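Local coordinates for nitrite transporter NirC (PDB 4FC4), which carries nitrite into and out of the cell across the cytoplasmic membrane as a pentameric channel of the formate/nitrite transporter family, at residues 100-103 with 104-107. Sequence-based numbering, arbitrary orientation.
Sequences QMWA and ILPQ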
loop_
_atom_site.group_PDB
_atom_site.type_symbol
_atom_site.label_atom_id
_atom_site.label_comp_id
_atom_site.label_asym_id
_atom_site.label_seq_id
_atom_site.Cartn_x
_atom_site.Cartn_y
_atom_site.Cartn_z
ATOM N N GLN B 100 -6.798 -40.980 7.529
ATOM C CA GLN B 100 -5.822 -40.238 6.733
ATOM C C GLN B 100 -5.501 -38.898 7.359
ATOM O O GLN B 100 -4.343 -38.504 7.384
ATOM C CB GLN B 100 -6.310 -40.034 5.281
ATOM C CG GLN B 100 -6.130 -41.270 4.423
ATOM C CD GLN B 100 -6.754 -41.153 3.054
ATOM O OE1 GLN B 100 -6.060 -41.264 2.034
ATOM N NE2 GLN B 100 -8.064 -40.929 3.011
ATOM N N MET B 101 -6.519 -38.197 7.855
ATOM C CA MET B 101 -6.281 -36.942 8.524
ATOM C C MET B 101 -5.317 -37.100 9.709
ATOM O O MET B 101 -4.304 -36.400 9.798
ATOM C CB MET B 101 -7.599 -36.311 8.985
ATOM C CG MET B 101 -7.400 -35.078 9.853
ATOM S SD MET B 101 -8.981 -34.346 10.247
ATOM C CE MET B 101 -8.487 -32.839 11.125
ATOM N N TRP B 102 -5.637 -38.008 10.627
ATOM C CA TRP B 102 -4.769 -38.221 11.786
ATOM C C TRP B 102 -3.422 -38.863 11.499
ATOM O O TRP B 102 -2.497 -38.670 12.253
ATOM C CB TRP B 102 -5.518 -38.910 12.919
ATOM C CG TRP B 102 -6.766 -38.172 13.363
ATOM C CD1 TRP B 102 -8.074 -38.656 13.360
ATOM C CD2 TRP B 102 -6.876 -36.801 13.917
ATOM N NE1 TRP B 102 -8.956 -37.723 13.863
ATOM C CE2 TRP B 102 -8.308 -36.589 14.208
ATOM C CE3 TRP B 102 -5.962 -35.751 14.180
ATOM C CZ2 TRP B 102 -8.784 -35.394 14.736
ATOM C CZ3 TRP B 102 -6.459 -34.559 14.724
ATOM C CH2 TRP B 102 -7.837 -34.388 14.997
ATOM N N ALA B 103 -3.251 -39.583 10.396
ATOM C CA ALA B 103 -1.925 -40.082 10.058
ATOM C C ALA B 103 -1.029 -38.952 9.483
ATOM O O ALA B 103 0.195 -38.961 9.615
ATOM C CB ALA B 103 -2.053 -41.220 9.080
ATOM N N ILE B 104 -1.657 -37.957 8.874
ATOM C CA ILE B 104 -0.929 -36.937 8.194
ATOM C C ILE B 104 -0.500 -35.770 9.101
ATOM O O ILE B 104 0.662 -35.333 9.037
ATOM C CB ILE B 104 -1.746 -36.440 6.977
ATOM C CG1 ILE B 104 -1.892 -37.594 5.938
ATOM C CG2 ILE B 104 -1.125 -35.186 6.413
ATOM C CD1 ILE B 104 -2.626 -37.206 4.676
ATOM N N LEU B 105 -1.431 -35.262 9.920
ATOM C CA LEU B 105 -1.189 -34.067 10.740
ATOM C C LEU B 105 0.147 -34.148 11.524
ATOM O O LEU B 105 0.909 -33.186 11.490
ATOM C CB LEU B 105 -2.374 -33.753 11.680
ATOM C CG LEU B 105 -3.594 -33.080 11.062
ATOM C CD1 LEU B 105 -4.685 -33.020 12.101
ATOM C CD2 LEU B 105 -3.283 -31.652 10.510
ATOM N N PRO B 106 0.420 -35.279 12.233
ATOM C CA PRO B 106 1.684 -35.356 13.003
ATOM C C PRO B 106 2.950 -35.296 12.106
ATOM O O PRO B 106 3.977 -34.697 12.495
ATOM C CB PRO B 106 1.589 -36.735 13.739
ATOM C CG PRO B 106 0.436 -37.468 13.101
ATOM C CD PRO B 106 -0.495 -36.394 12.558
ATOM N N GLN B 107 2.895 -35.943 10.942
ATOM C CA GLN B 107 3.951 -35.796 9.947
ATOM C C GLN B 107 4.181 -34.330 9.519
ATOM O O GLN B 107 5.349 -33.890 9.431
ATOM C CB GLN B 107 3.610 -36.538 8.681
ATOM C CG GLN B 107 3.314 -38.016 8.811
ATOM C CD GLN B 107 3.424 -38.685 7.437
ATOM O OE1 GLN B 107 3.412 -39.897 7.362
ATOM N NE2 GLN B 107 3.549 -37.867 6.335
#
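Residues 100-103 and 104-107 form consecutive turns of helix 98-125, where the backbone bond from Leu105 N to Met101 O is 3.1 Å long and nearly straight at 169°. Met101 O also accepts from Ile104 N, at 3.2 Å. This second donor sits above the carbonyl plane. Ile104 N makes a further, weak bond to Gln100 O, so its hydrogen is shared between two carbonyls. Pro106 has no N-H to give to Trp102 O. Its ring carbon CD rests 3.0 Å from Trp102 O instead, and the helix is kinked here.

Leu105 carries the side-chain packing. Its CG lies beside its own backbone N and anti to the carbonyl carbon (chi1 -78°), which sends the branch back along the helix toward the preceding turn. Methyl CD1 touches the six-membered part of the Trp102 indole, 3.5 Å from CZ3, in an oblique approach. The same methyl meets Met101 CE at 3.9 Å. Met101 is fully extended, and CE also lies over one face of the indole, displaced toward the rim. Ile104 lies against backbone, with CG1 3.0 Å from Gln100 O. Gln107 places CG 3.4 Å from Ala103 O.

The buried residues face other helices of the same chain. Met101 packs on Leu87, Thr88 and Val91 and Leu105 on His83, all of helix 80-93. Ile104 meets Ile16 and Ala17 of helix 3-22 and Phe27 of helix 24-51. Trp102, Ala103 and Pro106 are exposed. The arrangement is that of a proline-kinked helix, near the start of a predicted membrane-spanning segment in the all-helical formate/nitrite transporter fold.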